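Putative cytosolic protein (Geobacillus zalihae, PDB 6AHX) is a copper-sensing operon regulator, probably a transcriptional repressor that releases its operator DNA when copper binds. Local coordinates at residues K20-R25 with K65-D70; E30-A35 with I53-K58. All blocks are in the same frame, centred on the assembly; numbering follows the deposited sequence.

Interactions 1 and 2 are two rungs of one antiparallel helical hairpin, both joining helix 20-41 to helix 46-70, with their centres about 16 Å apart. Interaction 2 is nested inside the loop closed by interaction 1 and lies nearer the middle of the chain; interaction 1 stands close to the end of the hairpin where the helical part of the chain starts. Each is partly buried and held by van der Waals contact, without a hydrogen bond across it, and each turns on a valine. The chemistry differs: 20-25 with 65-70 is aliphatic beside a charged fringe, whereas 30-35 with 53-58 sets a methyl over an imidazole ring. Both also touch the second subunit.

Interaction 1. Residues K20-R25 with K65-D70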
ATOM      1  N   LYS A  20     -11.506  13.671   6.953  1.00 51.13           N
ATOM      2  CA  LYS A  20     -10.575  13.099   7.934  1.00 55.71           C
ATOM      3  C   LYS A  20     -10.465  11.565   7.886  1.00 43.87           C
ATOM      4  O   LYS A  20      -9.379  11.020   7.997  1.00 43.89           O
ATOM      5  CB  LYS A  20     -10.906  13.586   9.357  1.00 63.68           C
ATOM      6  CG  LYS A  20      -9.742  14.336  10.019  1.00 85.51           C
ATOM      7  CD  LYS A  20      -9.238  15.571   9.209  1.00 98.39           C
ATOM      8  CE  LYS A  20      -9.213  16.891  10.008  1.00101.54           C
ATOM      9  NZ  LYS A  20      -8.665  16.784  11.404  1.00 99.70           N
ATOM     10  N   GLN A  21     -11.576  10.891   7.683  1.00 40.05           N
ATOM     11  CA  GLN A  21     -11.568   9.447   7.506  1.00 47.89           C
ATOM     12  C   GLN A  21     -10.686   8.953   6.371  1.00 41.18           C
ATOM     13  O   GLN A  21     -10.061   7.917   6.537  1.00 39.42           O
ATOM     14  CB  GLN A  21     -12.974   8.897   7.359  1.00 57.23           C
ATOM     15  CG  GLN A  21     -13.602   8.670   8.729  1.00 77.82           C
ATOM     16  CD  GLN A  21     -15.117   8.811   8.773  1.00101.58           C
ATOM     17  OE1 GLN A  21     -15.797   8.896   7.739  1.00116.27           O
ATOM     18  NE2 GLN A  21     -15.659   8.841   9.998  1.00117.10           N
ATOM     19  N   VAL A  22     -10.637   9.692   5.257  1.00 37.35           N
ATOM     20  CA  VAL A  22      -9.679   9.415   4.154  1.00 40.45           C
ATOM     21  C   VAL A  22      -8.225   9.536   4.612  1.00 33.92           C
ATOM     22  O   VAL A  22      -7.436   8.653   4.389  1.00 31.95           O
ATOM     23  CB  VAL A  22      -9.879  10.333   2.954  1.00 38.94           C
ATOM     24  CG1 VAL A  22      -8.721  10.207   1.994  1.00 39.31           C
ATOM     25  CG2 VAL A  22     -11.190   9.985   2.239  1.00 45.03           C
ATOM     26  N   ILE A  23      -7.904  10.624   5.269  1.00 31.21           N
ATOM     27  CA  ILE A  23      -6.555  10.835   5.715  1.00 33.64           C
ATOM     28  C   ILE A  23      -6.144   9.738   6.705  1.00 33.77           C
ATOM     29  O   ILE A  23      -5.018   9.167   6.630  1.00 29.54           O
ATOM     30  CB  ILE A  23      -6.377  12.282   6.272  1.00 33.84           C
ATOM     31  CG1 ILE A  23      -6.396  13.300   5.112  1.00 34.05           C
ATOM     32  CG2 ILE A  23      -5.016  12.452   6.946  1.00 33.31           C
ATOM     33  CD1 ILE A  23      -7.603  14.182   5.029  1.00 36.02           C
ATOM     34  N   ASN A  24      -7.064   9.438   7.616  1.00 33.49           N
ATOM     35  CA  ASN A  24      -6.819   8.427   8.632  1.00 39.17           C
ATOM     36  C   ASN A  24      -6.636   7.022   8.063  1.00 35.60           C
ATOM     37  O   ASN A  24      -5.729   6.323   8.512  1.00 33.33           O
ATOM     38  CB  ASN A  24      -7.941   8.423   9.689  1.00 39.75           C
ATOM     39  CG  ASN A  24      -7.916   9.687  10.550  1.00 47.43           C
ATOM     40  OD1 ASN A  24      -6.970  10.527  10.484  1.00 49.95           O
ATOM     41  ND2 ASN A  24      -8.952   9.843  11.366  1.00 56.20           N
ATOM     42  N   ARG A  25      -7.474   6.645   7.093  1.00 31.55           N
ATOM     43  CA  ARG A  25      -7.310   5.364   6.404  1.00 36.30           C
ATOM     44  C   ARG A  25      -5.902   5.278   5.779  1.00 33.54           C
ATOM     45  O   ARG A  25      -5.192   4.280   5.965  1.00 31.61           O
ATOM     46  CB  ARG A  25      -8.392   5.132   5.366  1.00 38.20           C
ATOM     47  CG  ARG A  25      -9.051   3.758   5.544  1.00 43.55           C
ATOM     48  CD  ARG A  25      -8.266   2.415   5.301  1.00 42.91           C
ATOM     49  NE  ARG A  25      -9.249   1.625   4.498  1.00 51.29           N
ATOM     50  CZ  ARG A  25      -9.676   0.349   4.639  1.00 50.91           C
ATOM     51  NH1 ARG A  25      -9.139  -0.530   5.468  1.00 51.43           N
ATOM     52  NH2 ARG A  25     -10.646  -0.092   3.832  1.00 57.32           N
ATOM     53  N   LYS A  65     -11.911   4.324  -4.103  1.00 27.74           N
ATOM     54  CA  LYS A  65     -13.366   4.363  -4.290  1.00 29.04           C
ATOM     55  C   LYS A  65     -14.057   5.427  -3.430  1.00 24.91           C
ATOM     56  O   LYS A  65     -14.853   6.163  -3.922  1.00 29.91           O
ATOM     57  CB  LYS A  65     -13.957   3.023  -4.007  1.00 29.52           C
ATOM     58  CG  LYS A  65     -13.599   1.988  -5.046  1.00 36.72           C
ATOM     59  CD  LYS A  65     -14.278   0.689  -4.609  1.00 41.37           C
ATOM     60  CE  LYS A  65     -13.904  -0.569  -5.394  1.00 47.32           C
ATOM     61  NZ  LYS A  65     -13.297  -0.327  -6.732  1.00 48.58           N
ATOM     62  N   VAL A  66     -13.684   5.540  -2.184  1.00 24.55           N
ATOM     63  CA  VAL A  66     -14.242   6.554  -1.301  1.00 27.69           C
ATOM     64  C   VAL A  66     -13.901   7.960  -1.803  1.00 31.83           C
ATOM     65  O   VAL A  66     -14.747   8.877  -1.766  1.00 30.80           O
ATOM     66  CB  VAL A  66     -13.703   6.378   0.135  1.00 27.76           C
ATOM     67  CG1 VAL A  66     -13.985   7.568   1.051  1.00 29.07           C
ATOM     68  CG2 VAL A  66     -14.241   5.117   0.735  1.00 29.27           C
ATOM     69  N   ILE A  67     -12.653   8.152  -2.199  1.00 27.79           N
ATOM     70  CA  ILE A  67     -12.206   9.439  -2.672  1.00 28.22           C
ATOM     71  C   ILE A  67     -12.901   9.770  -3.979  1.00 27.49           C
ATOM     72  O   ILE A  67     -13.370  10.880  -4.168  1.00 27.57           O
ATOM     73  CB  ILE A  67     -10.672   9.440  -2.903  1.00 31.86           C
ATOM     74  CG1 ILE A  67      -9.899   9.338  -1.545  1.00 32.27           C
ATOM     75  CG2 ILE A  67     -10.180  10.655  -3.761  1.00 31.04           C
ATOM     76  CD1 ILE A  67      -8.407   9.035  -1.762  1.00 31.44           C
ATOM     77  N   PHE A  68     -12.917   8.818  -4.891  1.00 27.70           N
ATOM     78  CA  PHE A  68     -13.659   8.989  -6.129  1.00 29.41           C
ATOM     79  C   PHE A  68     -15.161   9.353  -5.909  1.00 26.38           C
ATOM     80  O   PHE A  68     -15.676  10.256  -6.555  1.00 27.02           O
ATOM     81  CB  PHE A  68     -13.502   7.763  -7.047  1.00 28.97           C
ATOM     82  CG  PHE A  68     -13.902   8.032  -8.472  1.00 31.05           C
ATOM     83  CD1 PHE A  68     -13.031   8.578  -9.366  1.00 34.64           C
ATOM     84  CD2 PHE A  68     -15.164   7.764  -8.907  1.00 32.98           C
ATOM     85  CE1 PHE A  68     -13.408   8.830 -10.693  1.00 30.54           C
ATOM     86  CE2 PHE A  68     -15.545   7.991 -10.227  1.00 34.63           C
ATOM     87  CZ  PHE A  68     -14.672   8.546 -11.110  1.00 32.47           C
ATOM     88  N   ALA A  69     -15.849   8.676  -5.001  1.00 26.96           N
ATOM     89  CA  ALA A  69     -17.199   9.074  -4.625  1.00 26.15           C
ATOM     90  C   ALA A  69     -17.326  10.487  -4.058  1.00 27.75           C
ATOM     91  O   ALA A  69     -18.157  11.270  -4.491  1.00 32.56           O
ATOM     92  CB  ALA A  69     -17.792   8.080  -3.653  1.00 29.03           C
ATOM     93  N   ASP A  70     -16.514  10.819  -3.092  1.00 28.23           N
ATOM     94  CA  ASP A  70     -16.516  12.176  -2.546  1.00 29.78           C
ATOM     95  C   ASP A  70     -16.156  13.338  -3.476  1.00 28.72           C
ATOM     96  O   ASP A  70     -16.570  14.457  -3.227  1.00 31.89           O
ATOM     97  CB  ASP A  70     -15.554  12.251  -1.373  1.00 32.75           C
ATOM     98  CG  ASP A  70     -15.976  11.413  -0.212  1.00 33.91           C
ATOM     99  OD1 ASP A  70     -17.047  10.795  -0.272  1.00 36.03           O
ATOM    100  OD2 ASP A  70     -15.167  11.366   0.765  1.00 39.67           O
TER
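V22 meets V66 and I67 near one end of an antiparallel helical hairpin, the unit that pairs with its copy to form the dimeric helical bundle of CsoR-type repressors. The contact is a worked example of how a single β-branched residue can bridge two positions of a facing helix. The local axes approach to 10.7 Å at an angle of 158°, and V22 lies level with I67.

V22 carries most of the burial, 66 of the 119 Å² hidden between the two segments, and its two methyls spread over both residues. CG1 is directed anti to the backbone N (chi1 168°) and rests against I67, 3.8 Å from I67 CG1. The other methyl, V22 CG2, comes within 3.9 Å of V66 CG1 and also lies near I67 CG1. V22 and V66 run alongside each other head to tail, whereas the I67 side chain lies roughly perpendicular to V22. I67 does not aim its CB straight at segment 20-25; its extended CG1-CD1 arm (chi2 168°) does the reaching, and V22 CG1 sits beside both of its carbons.

These contacts are van der Waals packing alone, with no hydrogen bond between the segments. Neighbours add to them: Y18 touches I67, R19 touches V66, and C46 of the second subunit packs on I67, so this isoleucine serves the hairpin and the dimer together. Towards the end of helix 46-70 the chemistry changes. D70 also points at segment 20-25, but its OD2 forms a salt bridge with R19 at the edge of the apolar patch. That same oxygen, D70 OD2, only grazes the valine, 4.5 Å from V22 CG2.

Interaction 2. Residues E30-A35 with I53-K58; sequences EGHVRA and IAAVRK
H32 and V56 mark the level at which the two helices face each other, the local axes approaching to 10.3 Å and running antiparallel at 163°. Between them a valine methyl lies over an aromatic face, a compact instance of the CH-pi contact within a helical hairpin.

V56 CG2 stands 3.6 Å from the centroid of the H32 ring and 11° off its normal, so it sits over the middle of the imidazole and not over one bond. The first torsion of H32 places CG anti to the backbone N (chi1 -165°), which carries the ring across to helix 46-70. A55 adds a looser touch from an oblique direction, its CB 4.2 Å from H32 NE2. The second methyl of V56 works separately: CG1 lies 3.9 Å from V33 CG2, with the V33 side chain set nearly perpendicular to that of V56. Replacing H32 with an alanine would probably leave V56 CG2 without its aromatic cover and open a gap beside A55.

E30 and R34 belong to another side of helix 20-41. Their bond within the helix is weak, R34 NH2 to E30 OE2 at 3.5 Å, but the same two atoms also form salt bridges with R34 and E30 of the second subunit, and E30 OE1 pairs with K37 there. Around the apolar centre, I29 and I36 of helix 20-41 extend the packing on V56, while L26 and L60 of the second subunit pack on V33 and V56 respectively, placing this rung of the hairpin against the dimer interface.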
ATOM      1  N   GLU A  30      -0.561   3.136   5.913  1.00 26.58           N
ATOM      2  CA  GLU A  30       0.875   3.383   6.159  1.00 24.67           C
ATOM      3  C   GLU A  30       1.488   2.478   7.251  1.00 24.93           C
ATOM      4  O   GLU A  30       2.482   1.798   6.983  1.00 20.41           O
ATOM      5  CB  GLU A  30       1.108   4.862   6.448  1.00 27.48           C
ATOM      6  CG  GLU A  30       2.583   5.226   6.478  1.00 31.07           C
ATOM      7  CD  GLU A  30       2.874   6.539   7.130  1.00 32.88           C
ATOM      8  OE1 GLU A  30       1.977   7.420   7.123  1.00 29.13           O
ATOM      9  OE2 GLU A  30       4.037   6.676   7.572  1.00 30.95           O
ATOM     10  N   GLY A  31       0.873   2.452   8.450  1.00 24.48           N
ATOM     11  CA  GLY A  31       1.336   1.609   9.569  1.00 24.18           C
ATOM     12  C   GLY A  31       1.294   0.123   9.220  1.00 25.33           C
ATOM     13  O   GLY A  31       2.074  -0.702   9.683  1.00 26.54           O
ATOM     14  N   HIS A  32       0.361  -0.224   8.371  1.00 26.87           N
ATOM     15  CA  HIS A  32       0.144  -1.617   7.964  1.00 23.93           C
ATOM     16  C   HIS A  32       1.319  -2.037   7.077  1.00 23.11           C
ATOM     17  O   HIS A  32       1.945  -3.065   7.309  1.00 21.87           O
ATOM     18  CB  HIS A  32      -1.238  -1.697   7.323  1.00 24.31           C
ATOM     19  CG  HIS A  32      -1.782  -3.077   7.166  1.00 23.75           C
ATOM     20  ND1 HIS A  32      -1.040  -4.226   7.370  1.00 25.81           N
ATOM     21  CD2 HIS A  32      -2.972  -3.482   6.731  1.00 20.99           C
ATOM     22  CE1 HIS A  32      -1.761  -5.275   7.062  1.00 22.48           C
ATOM     23  NE2 HIS A  32      -2.946  -4.847   6.689  1.00 24.61           N
ATOM     24  N   VAL A  33       1.668  -1.226   6.115  1.00 25.53           N
ATOM     25  CA  VAL A  33       2.851  -1.526   5.262  1.00 26.59           C
ATOM     26  C   VAL A  33       4.147  -1.587   6.080  1.00 26.40           C
ATOM     27  O   VAL A  33       4.993  -2.516   5.855  1.00 23.75           O
ATOM     28  CB  VAL A  33       3.020  -0.572   4.025  1.00 25.17           C
ATOM     29  CG1 VAL A  33       4.205  -1.043   3.181  1.00 26.61           C
ATOM     30  CG2 VAL A  33       1.806  -0.546   3.117  1.00 22.60           C
ATOM     31  N   ARG A  34       4.265  -0.657   7.056  1.00 26.76           N
ATOM     32  CA  ARG A  34       5.369  -0.673   7.994  1.00 29.31           C
ATOM     33  C   ARG A  34       5.477  -2.005   8.692  1.00 30.22           C
ATOM     34  O   ARG A  34       6.578  -2.523   8.901  1.00 30.49           O
ATOM     35  CB  ARG A  34       5.229   0.425   9.036  1.00 34.24           C
ATOM     36  CG  ARG A  34       6.355   0.398  10.082  1.00 40.12           C
ATOM     37  CD  ARG A  34       6.593   1.729  10.834  1.00 45.84           C
ATOM     38  NE  ARG A  34       5.348   2.412  11.245  1.00 50.11           N
ATOM     39  CZ  ARG A  34       4.751   3.480  10.642  1.00 59.91           C
ATOM     40  NH1 ARG A  34       3.603   3.967  11.162  1.00 61.10           N
ATOM     41  NH2 ARG A  34       5.261   4.097   9.534  1.00 58.77           N
ATOM     42  N   ALA A  35       4.329  -2.581   9.045  1.00 28.03           N
ATOM     43  CA  ALA A  35       4.314  -3.853   9.764  1.00 27.04           C
ATOM     44  C   ALA A  35       4.707  -4.982   8.892  1.00 28.18           C
ATOM     45  O   ALA A  35       5.471  -5.859   9.316  1.00 28.04           O
ATOM     46  CB  ALA A  35       2.931  -4.107  10.361  1.00 24.23           C
ATOM     47  N   ILE A  53      -0.228  -8.328   2.298  1.00 20.89           N
ATOM     48  CA  ILE A  53      -0.121  -7.515   1.113  1.00 20.38           C
ATOM     49  C   ILE A  53      -1.461  -7.396   0.405  1.00 20.48           C
ATOM     50  O   ILE A  53      -1.836  -6.328  -0.125  1.00 18.38           O
ATOM     51  CB  ILE A  53       0.962  -8.023   0.158  1.00 22.52           C
ATOM     52  CG1 ILE A  53       2.360  -7.803   0.794  1.00 24.43           C
ATOM     53  CG2 ILE A  53       0.950  -7.243  -1.164  1.00 23.54           C
ATOM     54  CD1 ILE A  53       3.549  -8.378   0.034  1.00 22.59           C
ATOM     55  N   ALA A  54      -2.135  -8.523   0.285  1.00 20.71           N
ATOM     56  CA  ALA A  54      -3.423  -8.516  -0.360  1.00 20.64           C
ATOM     57  C   ALA A  54      -4.411  -7.656   0.422  1.00 22.43           C
ATOM     58  O   ALA A  54      -5.198  -6.924  -0.173  1.00 25.26           O
ATOM     59  CB  ALA A  54      -3.937  -9.892  -0.500  1.00 20.46           C
ATOM     60  N   ALA A  55      -4.397  -7.746   1.734  1.00 23.21           N
ATOM     61  CA  ALA A  55      -5.244  -6.865   2.545  1.00 23.82           C
ATOM     62  C   ALA A  55      -4.963  -5.371   2.307  1.00 23.28           C
ATOM     63  O   ALA A  55      -5.866  -4.599   2.124  1.00 24.63           O
ATOM     64  CB  ALA A  55      -5.066  -7.211   3.984  1.00 23.01           C
ATOM     65  N   VAL A  56      -3.704  -4.983   2.221  1.00 24.68           N
ATOM     66  CA  VAL A  56      -3.364  -3.616   1.902  1.00 23.17           C
ATOM     67  C   VAL A  56      -3.842  -3.178   0.507  1.00 21.96           C
ATOM     68  O   VAL A  56      -4.340  -2.070   0.347  1.00 20.01           O
ATOM     69  CB  VAL A  56      -1.838  -3.376   2.057  1.00 23.30           C
ATOM     70  CG1 VAL A  56      -1.466  -1.979   1.563  1.00 24.76           C
ATOM     71  CG2 VAL A  56      -1.396  -3.518   3.512  1.00 23.41           C
ATOM     72  N   ARG A  57      -3.668  -4.026  -0.520  1.00 23.86           N
ATOM     73  CA  ARG A  57      -4.208  -3.735  -1.873  1.00 22.75           C
ATOM     74  C   ARG A  57      -5.721  -3.485  -1.867  1.00 23.77           C
ATOM     75  O   ARG A  57      -6.236  -2.609  -2.550  1.00 24.62           O
ATOM     76  CB  ARG A  57      -3.786  -4.808  -2.877  1.00 22.94           C
ATOM     77  CG  ARG A  57      -2.245  -4.846  -3.095  1.00 22.98           C
ATOM     78  CD  ARG A  57      -1.808  -5.759  -4.268  1.00 25.20           C
ATOM     79  NE  ARG A  57      -2.201  -5.215  -5.595  1.00 27.15           N
ATOM     80  CZ  ARG A  57      -3.202  -5.657  -6.354  1.00 25.95           C
ATOM     81  NH1 ARG A  57      -3.941  -6.639  -5.971  1.00 26.34           N
ATOM     82  NH2 ARG A  57      -3.475  -5.093  -7.528  1.00 32.09           N
ATOM     83  N   LYS A  58      -6.421  -4.267  -1.064  1.00 23.83           N
ATOM     84  CA  LYS A  58      -7.854  -4.101  -0.906  1.00 25.14           C
ATOM     85  C   LYS A  58      -8.226  -2.806  -0.178  1.00 25.15           C
ATOM     86  O   LYS A  58      -9.121  -2.121  -0.642  1.00 26.87           O
ATOM     87  CB  LYS A  58      -8.380  -5.328  -0.206  1.00 29.05           C
ATOM     88  CG  LYS A  58      -9.867  -5.365  -0.095  1.00 40.52           C
ATOM     89  CD  LYS A  58     -10.301  -6.654   0.606  1.00 52.10           C
ATOM     90  CE  LYS A  58     -11.801  -6.930   0.383  1.00 62.49           C
ATOM     91  NZ  LYS A  58     -12.479  -7.165   1.697  1.00 69.24           N
TER